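Local coordinates for LAE5 (Uncultured bacterium, PDB 5JD3), which probably hydrolyses ester bonds as a GDSL-like lipase/acylhydrolase with a three-layer alpha/beta core, recovered from a lake metagenome, at residues A65-R70 with L76-Q81; E141-T146 with M153-P158. All blocks are in the same frame, centred on the assembly; numbering follows the deposited sequence.

Contact 1. Residues A65-R70 with L76-Q81; sequences AHLFAR and LRLVNQ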
# COMPACT_ATOMS: atom_id res chain seq x y z
N ALA A 65 -10.00 -9.00 8.16
CA ALA A 65 -10.99 -10.07 8.21
C ALA A 65 -10.34 -11.43 8.01
O ALA A 65 -10.63 -12.39 8.72
CB ALA A 65 -12.07 -9.84 7.17
N HIS A 66 -9.45 -11.50 7.02
CA HIS A 66 -8.74 -12.73 6.68
C HIS A 66 -7.91 -13.25 7.86
O HIS A 66 -7.97 -14.43 8.20
CB HIS A 66 -7.84 -12.50 5.47
CG HIS A 66 -7.02 -13.69 5.07
ND1 HIS A 66 -7.30 -14.44 3.94
CD2 HIS A 66 -5.92 -14.25 5.63
CE1 HIS A 66 -6.41 -15.41 3.84
NE2 HIS A 66 -5.57 -15.32 4.85
N LEU A 67 -7.14 -12.36 8.47
CA LEU A 67 -6.25 -12.73 9.56
C LEU A 67 -7.02 -13.16 10.80
O LEU A 67 -6.60 -14.07 11.52
CB LEU A 67 -5.31 -11.58 9.89
CG LEU A 67 -4.28 -11.26 8.79
CD1 LEU A 67 -3.63 -9.90 9.02
CD2 LEU A 67 -3.23 -12.36 8.70
N PHE A 68 -8.15 -12.51 11.07
CA PHE A 68 -8.98 -12.87 12.21
C PHE A 68 -9.66 -14.22 12.00
O PHE A 68 -9.69 -15.05 12.91
CB PHE A 68 -10.04 -11.80 12.47
CG PHE A 68 -9.62 -10.76 13.48
CD1 PHE A 68 -9.33 -11.13 14.78
CD2 PHE A 68 -9.53 -9.43 13.13
CE1 PHE A 68 -8.95 -10.18 15.72
CE2 PHE A 68 -9.15 -8.48 14.06
CZ PHE A 68 -8.86 -8.85 15.35
N ALA A 69 -10.21 -14.43 10.81
CA ALA A 69 -10.99 -15.63 10.53
C ALA A 69 -10.12 -16.89 10.44
O ALA A 69 -10.52 -17.95 10.90
CB ALA A 69 -11.78 -15.45 9.24
N ARG A 70 -8.94 -16.76 9.83
CA ARG A 70 -8.07 -17.91 9.61
C ARG A 70 -7.02 -18.07 10.70
O ARG A 70 -6.56 -19.18 10.96
CB ARG A 70 -7.38 -17.80 8.25
CG ARG A 70 -8.31 -17.90 7.06
CD ARG A 70 -7.50 -17.85 5.78
NE ARG A 70 -8.34 -17.81 4.58
CZ ARG A 70 -8.30 -18.71 3.61
NH1 ARG A 70 -7.46 -19.74 3.70
NH2 ARG A 70 -9.08 -18.59 2.56
N LEU A 76 -3.53 -10.46 15.70
CA LEU A 76 -2.86 -9.34 15.04
C LEU A 76 -3.71 -8.08 15.07
O LEU A 76 -4.90 -8.10 14.78
CB LEU A 76 -2.52 -9.71 13.59
CG LEU A 76 -1.50 -10.84 13.45
CD1 LEU A 76 -1.28 -11.21 11.99
CD2 LEU A 76 -0.18 -10.47 14.13
N ARG A 77 -3.06 -6.97 15.42
CA ARG A 77 -3.74 -5.69 15.59
C ARG A 77 -3.43 -4.76 14.41
O ARG A 77 -2.35 -4.18 14.34
CB ARG A 77 -3.31 -5.05 16.91
CG ARG A 77 -4.01 -3.75 17.27
CD ARG A 77 -3.47 -3.23 18.60
NE ARG A 77 -3.96 -1.90 18.92
CZ ARG A 77 -3.60 -1.21 19.99
NH1 ARG A 77 -2.74 -1.74 20.86
NH2 ARG A 77 -4.09 0.00 20.21
N LEU A 78 -4.38 -4.63 13.49
CA LEU A 78 -4.15 -3.85 12.28
C LEU A 78 -4.68 -2.42 12.38
O LEU A 78 -5.76 -2.19 12.93
CB LEU A 78 -4.78 -4.54 11.07
CG LEU A 78 -3.90 -5.55 10.33
CD1 LEU A 78 -3.65 -6.80 11.16
CD2 LEU A 78 -4.51 -5.92 8.98
N VAL A 79 -3.91 -1.47 11.86
CA VAL A 79 -4.28 -0.06 11.88
C VAL A 79 -4.27 0.53 10.47
O VAL A 79 -3.29 0.40 9.75
CB VAL A 79 -3.33 0.76 12.76
CG1 VAL A 79 -3.88 2.17 12.97
CG2 VAL A 79 -3.10 0.07 14.10
N ASN A 80 -5.37 1.17 10.09
CA ASN A 80 -5.46 1.82 8.79
C ASN A 80 -5.13 3.31 8.90
O ASN A 80 -5.85 4.07 9.54
CB ASN A 80 -6.85 1.63 8.18
CG ASN A 80 -6.92 2.06 6.72
OD1 ASN A 80 -6.08 2.82 6.23
ND2 ASN A 80 -7.93 1.57 6.02
N GLN A 81 -4.04 3.72 8.26
CA GLN A 81 -3.64 5.12 8.25
C GLN A 81 -3.58 5.67 6.83
O GLN A 81 -2.72 6.50 6.51
CB GLN A 81 -2.29 5.30 8.95
CG GLN A 81 -2.37 5.22 10.47
CD GLN A 81 -3.18 6.36 11.06
OE1 GLN A 81 -2.87 7.53 10.86
NE2 GLN A 81 -4.22 6.02 11.80
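Leu-76, the last residue before the strand, meets Leu-67 of the helix through a single branch. Its CD1 lies 4.0 Å from Leu-67 CD2 and equally close to Leu-67 CD1, so one methyl faces the fork of the opposing leucine while the two side chains slant across each other. The backbone takes part as well: the carbonyl O of Leu-76 approaches the ring of Phe-68, 4.1 Å from its CZ, at an oblique inclination to the ring. Phe-68 itself sits at the exposed border of the contact, whereas the leucines are buried. Next along the chain, Arg-77 turns away from the helix, and its NE enters a salt bridge with Glu-49.

Leu-78 brings the chain back to the helix. Its CD1 comes within 3.8 Å of Leu-67 CD1, and the two side chains run nearly perpendicular to each other; CD2 of Leu-78 also flanks that methyl, at 4.1 Å. Leu-67 thus divides its fork, CD1 reaching both leucines and CD2 only Leu-76. Two torsions set this up: with CG opposite the carbonyl carbon (chi1 -68°) and chi2 extended (166°), CD1 points on toward Leu-78 while CD2 stays beside the CD1 of Leu-76. Leu-230 of helix 219-232 and Cys-235 also touch Leu-67, so the C-terminal part of the chain adds to the same apolar cluster.

Beyond Leu-78 the strand parts from this end of the helix, and Asn-80 instead gives its ND2 to the carbonyls of Thr-38 and His-55. No hydrogen bond joins the two segments; aliphatic contact does the work. A helix returning through a short turn into an outermost strand of a parallel sheet, and packing against it by leucines, is the helix-to-strand half of a beta-alpha-beta crossover in a three-layer alpha/beta fold.

Contact 2. Residues E141-T146 with M153-P158; sequences ELVART and MILLTP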
# COMPACT_ATOMS: atom_id res chain seq x y z
N GLU A 141 14.15 7.72 2.75
CA GLU A 141 14.30 8.38 4.03
C GLU A 141 13.27 7.95 5.06
O GLU A 141 13.60 7.77 6.20
CB GLU A 141 14.40 9.89 3.88
CG GLU A 141 14.10 10.74 5.11
CD GLU A 141 15.13 10.68 6.28
OE1 GLU A 141 16.26 10.14 6.15
OE2 GLU A 141 14.80 11.19 7.38
N LEU A 142 12.03 7.78 4.64
CA LEU A 142 11.01 7.29 5.55
C LEU A 142 11.35 5.90 6.05
O LEU A 142 11.21 5.59 7.24
CB LEU A 142 9.64 7.29 4.88
CG LEU A 142 9.04 8.64 4.49
CD1 LEU A 142 7.69 8.46 3.81
CD2 LEU A 142 8.91 9.53 5.72
N VAL A 143 11.79 5.05 5.13
CA VAL A 143 12.17 3.68 5.46
C VAL A 143 13.39 3.65 6.37
O VAL A 143 13.43 2.89 7.35
CB VAL A 143 12.44 2.86 4.19
CG1 VAL A 143 13.16 1.56 4.53
CG2 VAL A 143 11.14 2.58 3.45
N ALA A 144 14.38 4.48 6.06
CA ALA A 144 15.62 4.53 6.83
C ALA A 144 15.37 4.90 8.29
O ALA A 144 16.06 4.43 9.19
CB ALA A 144 16.59 5.52 6.20
N ARG A 145 14.36 5.75 8.53
CA ARG A 145 14.02 6.17 9.88
C ARG A 145 13.13 5.16 10.60
O ARG A 145 13.07 5.13 11.82
CB ARG A 145 13.33 7.53 9.87
CG ARG A 145 14.23 8.70 9.52
CD ARG A 145 13.94 9.89 10.43
NE ARG A 145 12.51 10.19 10.50
CZ ARG A 145 11.91 11.15 9.81
NH1 ARG A 145 12.62 11.92 8.98
NH2 ARG A 145 10.61 11.36 9.94
N THR A 146 12.44 4.32 9.82
CA THR A 146 11.43 3.43 10.37
C THR A 146 11.94 1.99 10.53
O THR A 146 11.52 1.28 11.44
CB THR A 146 10.16 3.42 9.49
OG1 THR A 146 9.71 4.77 9.30
CG2 THR A 146 9.05 2.62 10.15
N MET A 153 9.31 -4.19 8.02
CA MET A 153 8.67 -3.16 7.21
C MET A 153 8.32 -3.70 5.83
O MET A 153 9.17 -4.26 5.13
CB MET A 153 9.58 -1.94 7.09
CG MET A 153 8.88 -0.72 6.52
SD MET A 153 9.70 0.82 6.96
CE MET A 153 8.48 2.02 6.41
N ILE A 154 7.06 -3.52 5.44
CA ILE A 154 6.57 -4.04 4.17
C ILE A 154 6.28 -2.92 3.17
O ILE A 154 5.56 -1.97 3.48
CB ILE A 154 5.29 -4.88 4.35
CG1 ILE A 154 5.53 -6.02 5.34
CG2 ILE A 154 4.81 -5.42 3.02
CD1 ILE A 154 5.04 -5.73 6.75
N LEU A 155 6.86 -3.03 1.98
CA LEU A 155 6.61 -2.05 0.93
C LEU A 155 5.75 -2.65 -0.18
O LEU A 155 6.15 -3.61 -0.84
CB LEU A 155 7.93 -1.53 0.35
CG LEU A 155 8.86 -0.85 1.35
CD1 LEU A 155 10.06 -0.23 0.65
CD2 LEU A 155 8.10 0.21 2.15
N LEU A 156 4.57 -2.07 -0.38
CA LEU A 156 3.67 -2.52 -1.43
C LEU A 156 3.78 -1.59 -2.63
O LEU A 156 3.56 -0.39 -2.52
CB LEU A 156 2.22 -2.57 -0.93
CG LEU A 156 1.86 -3.61 0.14
CD1 LEU A 156 2.23 -3.13 1.54
CD2 LEU A 156 0.38 -3.96 0.06
N THR A 157 4.13 -2.16 -3.79
CA THR A 157 4.36 -1.37 -4.99
C THR A 157 3.10 -0.65 -5.45
O THR A 157 1.99 -1.17 -5.31
CB THR A 157 4.90 -2.25 -6.15
OG1 THR A 157 5.24 -1.42 -7.27
CG2 THR A 157 3.87 -3.28 -6.58
N PRO A 158 3.26 0.57 -5.98
CA PRO A 158 2.13 1.24 -6.62
C PRO A 158 1.75 0.48 -7.89
O PRO A 158 2.59 -0.22 -8.44
CB PRO A 158 2.66 2.63 -6.94
CG PRO A 158 4.14 2.45 -7.04
CD PRO A 158 4.48 1.40 -6.02
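Met-153 crosses to the helix with its whole thioether end set against Thr-146 and Val-143. From CB, which is directed at the helix, CG lies opposite the backbone N (chi1 -168°), and the chain stays extended beyond it, delivering the sulfur to the last turn of the helix. SD sits 3.7 Å from Thr-146 CB and just as near to Thr-146 CG2; the two side chains meet almost at a right angle. At the tip, CE touches the same two threonine atoms and then reaches Val-143, whose CG2 is 4.0 Å away.

Helix 132-146 and strand 152-156 are successive elements of a beta-alpha-beta unit in the three-layer alpha/beta fold. Within the short segments their directions are nearly antiparallel (162°), with axes 10.4 Å apart at closest approach. Farther along the strand, Leu-155 spreads both methyls toward Val-143 CG2, its CD2 at 4.1 Å.

The threonine offers carbon to the methionine while its hydroxyl turns back to the helix: OG1 donates to Leu-142 O at 2.7 Å, tilted 28° from the carbonyl plane. That bond satisfies a buried hydroxyl and ties down the rotation of CG2 against the sulfur. On the outer side of the helix, Arg-145 NH1 forms a salt bridge with Glu-141 OE2 through the carboxylate's anti lone pair.

In the fold
Contacts 1 and 2 show one principle at two places in a single parallel sheet: a helix returns to the strand that follows it, and mostly apolar side chains meet between them. They occur in series along the chain, their centres 20 Å apart and their nearest atoms about 10 Å apart, without touching. Contact 1 uses an outermost strand, 77-82, whereas contact 2 uses strand 152-156, which lies between 106-110 and 190-192. Strands 29-34 and 106-110 therefore separate them across the sheet, and their helices cover opposite faces. Ser-36, Asp-213 and His-216, arranged like a charge-relay triad and probably catalytic, belong to neither contact.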